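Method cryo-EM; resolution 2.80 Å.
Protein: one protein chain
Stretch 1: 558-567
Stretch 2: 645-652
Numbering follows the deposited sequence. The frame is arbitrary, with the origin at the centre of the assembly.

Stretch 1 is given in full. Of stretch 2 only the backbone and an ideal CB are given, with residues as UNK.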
ATOM      1  N   ASN A 558       9.649 -19.026   5.736  1.00 25.65           N
ATOM      2  CA  ASN A 558       8.943 -20.289   5.594  1.00 25.65           C
ATOM      3  C   ASN A 558       7.433 -20.095   5.551  1.00 25.65           C
ATOM      4  O   ASN A 558       6.728 -20.903   4.941  1.00 25.65           O
ATOM      5  CB  ASN A 558       9.324 -21.214   6.739  1.00 25.65           C
ATOM      6  CG  ASN A 558      10.762 -21.642   6.678  1.00 25.65           C
ATOM      7  OD1 ASN A 558      11.290 -21.901   5.610  1.00 25.65           O
ATOM      8  ND2 ASN A 558      11.406 -21.729   7.829  1.00 25.65           N
ATOM      9  N   THR A 559       6.916 -19.050   6.195  1.00 24.11           N
ATOM     10  CA  THR A 559       5.492 -18.764   6.098  1.00 24.11           C
ATOM     11  C   THR A 559       5.134 -18.257   4.707  1.00 24.11           C
ATOM     12  O   THR A 559       4.053 -18.563   4.188  1.00 24.11           O
ATOM     13  CB  THR A 559       5.099 -17.757   7.178  1.00 24.11           C
ATOM     14  OG1 THR A 559       5.505 -18.260   8.452  1.00 24.11           O
ATOM     15  CG2 THR A 559       3.602 -17.552   7.221  1.00 24.11           C
ATOM     16  N   LYS A 560       6.047 -17.511   4.078  1.00 24.60           N
ATOM     17  CA  LYS A 560       5.887 -17.123   2.680  1.00 24.60           C
ATOM     18  C   LYS A 560       5.887 -18.339   1.761  1.00 24.60           C
ATOM     19  O   LYS A 560       5.188 -18.352   0.737  1.00 24.60           O
ATOM     20  CB  LYS A 560       7.004 -16.150   2.303  1.00 24.60           C
ATOM     21  CG  LYS A 560       7.042 -15.737   0.853  1.00 24.60           C
ATOM     22  CD  LYS A 560       5.904 -14.829   0.485  1.00 24.60           C
ATOM     23  CE  LYS A 560       5.885 -14.613  -1.009  1.00 24.60           C
ATOM     24  NZ  LYS A 560       7.153 -14.017  -1.478  1.00 24.60           N
ATOM     25  N   ASP A 561       6.619 -19.387   2.139  1.00 23.82           N
ATOM     26  CA  ASP A 561       6.671 -20.584   1.305  1.00 23.82           C
ATOM     27  C   ASP A 561       5.328 -21.321   1.213  1.00 23.82           C
ATOM     28  O   ASP A 561       5.103 -22.023   0.224  1.00 23.82           O
ATOM     29  CB  ASP A 561       7.758 -21.514   1.833  1.00 23.82           C
ATOM     30  CG  ASP A 561       8.344 -22.396   0.756  1.00 23.82           C
ATOM     31  OD1 ASP A 561       7.917 -22.295  -0.410  1.00 23.82           O
ATOM     32  OD2 ASP A 561       9.260 -23.179   1.071  1.00 23.82           O
ATOM     33  N   ILE A 562       4.416 -21.130   2.177  1.00 22.15           N
ATOM     34  CA  ILE A 562       3.094 -21.767   2.120  1.00 22.15           C
ATOM     35  C   ILE A 562       2.286 -21.226   0.944  1.00 22.15           C
ATOM     36  O   ILE A 562       1.689 -21.985   0.172  1.00 22.15           O
ATOM     37  CB  ILE A 562       2.337 -21.573   3.448  1.00 22.15           C
ATOM     38  CG1 ILE A 562       3.063 -22.249   4.605  1.00 22.15           C
ATOM     39  CG2 ILE A 562       0.921 -22.118   3.362  1.00 22.15           C
ATOM     40  CD1 ILE A 562       2.471 -21.960   5.950  1.00 22.15           C
ATOM     41  N   TYR A 563       2.261 -19.903   0.791  1.00 23.26           N
ATOM     42  CA  TYR A 563       1.639 -19.280  -0.371  1.00 23.26           C
ATOM     43  C   TYR A 563       2.429 -19.563  -1.641  1.00 23.26           C
ATOM     44  O   TYR A 563       1.840 -19.647  -2.728  1.00 23.26           O
ATOM     45  CB  TYR A 563       1.523 -17.778  -0.116  1.00 23.26           C
ATOM     46  CG  TYR A 563       0.808 -16.948  -1.158  1.00 23.26           C
ATOM     47  CD1 TYR A 563      -0.576 -16.942  -1.237  1.00 23.26           C
ATOM     48  CD2 TYR A 563       1.515 -16.136  -2.033  1.00 23.26           C
ATOM     49  CE1 TYR A 563      -1.232 -16.171  -2.171  1.00 23.26           C
ATOM     50  CE2 TYR A 563       0.862 -15.365  -2.971  1.00 23.26           C
ATOM     51  CZ  TYR A 563      -0.509 -15.391  -3.035  1.00 23.26           C
ATOM     52  OH  TYR A 563      -1.160 -14.626  -3.967  1.00 23.26           O
ATOM     53  N   ASN A 564       3.754 -19.719  -1.522  1.00 22.33           N
ATOM     54  CA  ASN A 564       4.568 -20.026  -2.694  1.00 22.33           C
ATOM     55  C   ASN A 564       4.242 -21.392  -3.286  1.00 22.33           C
ATOM     56  O   ASN A 564       4.331 -21.560  -4.502  1.00 22.33           O
ATOM     57  CB  ASN A 564       6.057 -19.965  -2.363  1.00 22.33           C
ATOM     58  CG  ASN A 564       6.551 -18.561  -2.163  1.00 22.33           C
ATOM     59  OD1 ASN A 564       6.095 -17.634  -2.823  1.00 22.33           O
ATOM     60  ND2 ASN A 564       7.518 -18.398  -1.278  1.00 22.33           N
ATOM     61  N   THR A 565       3.869 -22.369  -2.452  1.00 22.05           N
ATOM     62  CA  THR A 565       3.454 -23.674  -2.976  1.00 22.05           C
ATOM     63  C   THR A 565       2.193 -23.567  -3.823  1.00 22.05           C
ATOM     64  O   THR A 565       2.093 -24.198  -4.882  1.00 22.05           O
ATOM     65  CB  THR A 565       3.207 -24.667  -1.845  1.00 22.05           C
ATOM     66  OG1 THR A 565       2.193 -24.155  -0.978  1.00 22.05           O
ATOM     67  CG2 THR A 565       4.449 -24.907  -1.062  1.00 22.05           C
ATOM     68  N   PHE A 566       1.218 -22.785  -3.360  1.00 20.55           N
ATOM     69  CA  PHE A 566      -0.014 -22.553  -4.109  1.00 20.55           C
ATOM     70  C   PHE A 566       0.262 -21.835  -5.425  1.00 20.55           C
ATOM     71  O   PHE A 566      -0.282 -22.209  -6.480  1.00 20.55           O
ATOM     72  CB  PHE A 566      -0.973 -21.765  -3.217  1.00 20.55           C
ATOM     73  CG  PHE A 566      -2.216 -21.296  -3.895  1.00 20.55           C
ATOM     74  CD1 PHE A 566      -3.208 -22.182  -4.257  1.00 20.55           C
ATOM     75  CD2 PHE A 566      -2.413 -19.943  -4.123  1.00 20.55           C
ATOM     76  CE1 PHE A 566      -4.360 -21.727  -4.875  1.00 20.55           C
ATOM     77  CE2 PHE A 566      -3.555 -19.486  -4.735  1.00 20.55           C
ATOM     78  CZ  PHE A 566      -4.530 -20.376  -5.110  1.00 20.55           C
ATOM     79  N   VAL A 567       1.137 -20.826  -5.386  1.00 21.03           N
ATOM     80  CA  VAL A 567       1.503 -20.089  -6.590  1.00 21.03           C
ATOM     81  C   VAL A 567       2.238 -20.986  -7.578  1.00 21.03           C
ATOM     82  O   VAL A 567       1.979 -20.937  -8.784  1.00 21.03           O
ATOM     83  CB  VAL A 567       2.324 -18.844  -6.203  1.00 21.03           C
ATOM     84  CG1 VAL A 567       2.899 -18.158  -7.415  1.00 21.03           C
ATOM     85  CG2 VAL A 567       1.443 -17.874  -5.474  1.00 21.03           C
ATOM     86  N   UNK A 645      -2.074  -7.736   0.224  1.00 31.57           N
ATOM     87  CA  UNK A 645      -3.334  -8.077   0.866  1.00 31.57           C
ATOM     88  C   UNK A 645      -3.797  -9.470   0.475  1.00 31.57           C
ATOM     89  O   UNK A 645      -4.352 -10.199   1.313  1.00 31.57           O
ATOM     90  CB  UNK A 645      -4.408  -7.048   0.508  1.00 31.57           C
ATOM     91  N   UNK A 646      -3.542  -9.859  -0.778  1.00 29.49           N
ATOM     92  CA  UNK A 646      -3.952 -11.168  -1.260  1.00 29.49           C
ATOM     93  C   UNK A 646      -3.207 -12.289  -0.568  1.00 29.49           C
ATOM     94  O   UNK A 646      -3.789 -13.353  -0.364  1.00 29.49           O
ATOM     95  CB  UNK A 646      -3.741 -11.263  -2.772  1.00 29.49           C
ATOM     96  N   UNK A 647      -1.946 -12.062  -0.190  1.00 26.36           N
ATOM     97  CA  UNK A 647      -1.178 -13.076   0.524  1.00 26.36           C
ATOM     98  C   UNK A 647      -1.824 -13.435   1.852  1.00 26.36           C
ATOM     99  O   UNK A 647      -2.086 -14.613   2.126  1.00 26.36           O
ATOM    100  CB  UNK A 647       0.254 -12.591   0.756  1.00 26.36           C
ATOM    101  N   UNK A 648      -2.103 -12.427   2.679  1.00 28.37           N
ATOM    102  CA  UNK A 648      -2.678 -12.683   3.991  1.00 28.37           C
ATOM    103  C   UNK A 648      -4.100 -13.209   3.880  1.00 28.37           C
ATOM    104  O   UNK A 648      -4.483 -14.100   4.646  1.00 28.37           O
ATOM    105  CB  UNK A 648      -2.654 -11.410   4.839  1.00 28.37           C
ATOM    106  N   UNK A 649      -4.862 -12.733   2.887  1.00 26.89           N
ATOM    107  CA  UNK A 649      -6.226 -13.215   2.694  1.00 26.89           C
ATOM    108  C   UNK A 649      -6.250 -14.689   2.296  1.00 26.89           C
ATOM    109  O   UNK A 649      -6.987 -15.490   2.891  1.00 26.89           O
ATOM    110  CB  UNK A 649      -6.936 -12.375   1.631  1.00 26.89           C
ATOM    111  N   UNK A 650      -5.429 -15.062   1.304  1.00 24.14           N
ATOM    112  CA  UNK A 650      -5.359 -16.442   0.836  1.00 24.14           C
ATOM    113  C   UNK A 650      -4.855 -17.365   1.934  1.00 24.14           C
ATOM    114  O   UNK A 650      -5.433 -18.432   2.171  1.00 24.14           O
ATOM    115  CB  UNK A 650      -4.455 -16.545  -0.394  1.00 24.14           C
ATOM    116  N   UNK A 651      -3.815 -16.944   2.659  1.00 23.06           N
ATOM    117  CA  UNK A 651      -3.230 -17.789   3.695  1.00 23.06           C
ATOM    118  C   UNK A 651      -4.191 -18.011   4.857  1.00 23.06           C
ATOM    119  O   UNK A 651      -4.306 -19.135   5.364  1.00 23.06           O
ATOM    120  CB  UNK A 651      -1.929 -17.168   4.208  1.00 23.06           C
ATOM    121  N   UNK A 652      -4.907 -16.967   5.282  1.00 24.71           N
ATOM    122  CA  UNK A 652      -5.806 -17.133   6.416  1.00 24.71           C
ATOM    123  C   UNK A 652      -7.042 -17.935   6.041  1.00 24.71           C
ATOM    124  O   UNK A 652      -7.497 -18.777   6.833  1.00 24.71           O
ATOM    125  CB  UNK A 652      -6.219 -15.767   6.968  1.00 24.71           C
TER

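The two helices cross nearly at right angles (84°), with axes 10.2 Å apart at closest approach, so only a few positions of stretch 2 can meet stretch 1, and most of what they meet is Tyr563.

Position 645 is helical, and its ideal CB has nothing of stretch 1 within 5.5 Å. The partner sets no preference; the residue is Ser645.

At position 646 CA-to-CB points sideways, and the ideal CB lies 4.4 Å from Tyr563 OH. A small or medium side chain, polar or apolar, would suit. Thr646 is found; its OG1 stands 3.7 Å from Tyr563 OH, a contact without a hydrogen bond.

Position 647 also points sideways, its ideal CB 4.7 Å from Tyr563 CD2. Beyond it lie the Tyr563 ring, the aliphatic part of Lys560 and the backbone O of Thr559, so a longer side chain, aromatic or aliphatic, could turn inward. His647 does this with chi1 t (178°). Its CD2 comes 3.5 Å from Tyr563 CB and its NE2 3.9 Å from Lys560 CD. The rings form an offset edge-to-face pair, the His647 edge toward the Tyr563 face, with centroids 5.0 Å apart and planes at 63°. His647 CA itself sits over that face, 4.3 Å from the centroid of the Tyr563 ring and 16° off the normal, a CH-pi contact.

Position 648 points away, so stretch 1 hardly constrains it. His648 comes no nearer than 7.3 Å, ND1 to Thr559 CG2, and its NE2 is hydrogen-bonded elsewhere in the structure.

Position 649 is out of reach, and many residues would fit. Thr649 turns back on its own helix: OG1 donates to Ser645 O at 2.8 Å.

Position 650 points toward stretch 1, its ideal CB 3.7 Å from Tyr563 CE1 and 5.3 Å from Phe566 CE2. Two aromatic rings so near favour a compact apolar side chain, such as alanine, valine or isoleucine. Val650, rotamer t, places CG1 3.7 Å from Tyr563 CE1, at the ring edge near its plane, and 4.3 Å from Phe566 CD2.

Position 651 points toward stretch 1, and its CA and Tyr563 CA are the closest CA pair across the stretches, yet its ideal CB is still 5.6 Å from Tyr563 CB, the nearest atom there. That gap admits a longer apolar side chain. Leu651 reaches across it: CD1 lies 3.8 Å from Thr559 O and 4.0 Å from Thr559 CG2, with chi2 between wells at 144°.

Position 652 is out of reach and unconstrained by stretch 1; Leu652 CD2 remains 8.7 Å from Thr559 CG2.

Stretch 2 (645-652) STHHTVLL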
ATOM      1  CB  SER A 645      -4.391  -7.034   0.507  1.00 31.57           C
ATOM      2  OG  SER A 645      -5.651  -7.359   1.057  1.00 31.57           O
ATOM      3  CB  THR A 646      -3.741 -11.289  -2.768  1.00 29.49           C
ATOM      4  OG1 THR A 646      -2.347 -11.202  -3.064  1.00 29.49           O
ATOM      5  CG2 THR A 646      -4.468 -10.185  -3.495  1.00 29.49           C
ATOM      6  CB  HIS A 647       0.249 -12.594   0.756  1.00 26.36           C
ATOM      7  CG  HIS A 647       1.092 -13.561   1.523  1.00 26.36           C
ATOM      8  ND1 HIS A 647       1.142 -13.579   2.898  1.00 26.36           N
ATOM      9  CD2 HIS A 647       1.923 -14.541   1.106  1.00 26.36           C
ATOM     10  CE1 HIS A 647       1.960 -14.535   3.295  1.00 26.36           C
ATOM     11  NE2 HIS A 647       2.449 -15.134   2.228  1.00 26.36           N
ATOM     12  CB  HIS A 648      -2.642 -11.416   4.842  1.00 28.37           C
ATOM     13  CG  HIS A 648      -1.268 -10.854   5.026  1.00 28.37           C
ATOM     14  ND1 HIS A 648      -0.273 -11.522   5.703  1.00 28.37           N
ATOM     15  CD2 HIS A 648      -0.738  -9.667   4.665  1.00 28.37           C
ATOM     16  CE1 HIS A 648       0.822 -10.787   5.725  1.00 28.37           C
ATOM     17  NE2 HIS A 648       0.566  -9.654   5.100  1.00 28.37           N
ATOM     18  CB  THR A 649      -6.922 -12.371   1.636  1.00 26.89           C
ATOM     19  OG1 THR A 649      -6.900 -11.000   2.033  1.00 26.89           O
ATOM     20  CG2 THR A 649      -8.353 -12.814   1.485  1.00 26.89           C
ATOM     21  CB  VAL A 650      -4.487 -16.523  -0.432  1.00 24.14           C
ATOM     22  CG1 VAL A 650      -4.108 -17.945  -0.744  1.00 24.14           C
ATOM     23  CG2 VAL A 650      -5.242 -15.966  -1.618  1.00 24.14           C
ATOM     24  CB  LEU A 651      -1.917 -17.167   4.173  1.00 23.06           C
ATOM     25  CG  LEU A 651      -1.008 -17.902   5.158  1.00 23.06           C
ATOM     26  CD1 LEU A 651       0.411 -17.608   4.797  1.00 23.06           C
ATOM     27  CD2 LEU A 651      -1.228 -17.435   6.573  1.00 23.06           C
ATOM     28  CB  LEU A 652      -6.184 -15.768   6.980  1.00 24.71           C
ATOM     29  CG  LEU A 652      -5.057 -15.059   7.724  1.00 24.71           C
ATOM     30  CD1 LEU A 652      -5.449 -13.630   8.021  1.00 24.71           C
ATOM     31  CD2 LEU A 652      -4.722 -15.812   8.990  1.00 24.71           C
TER
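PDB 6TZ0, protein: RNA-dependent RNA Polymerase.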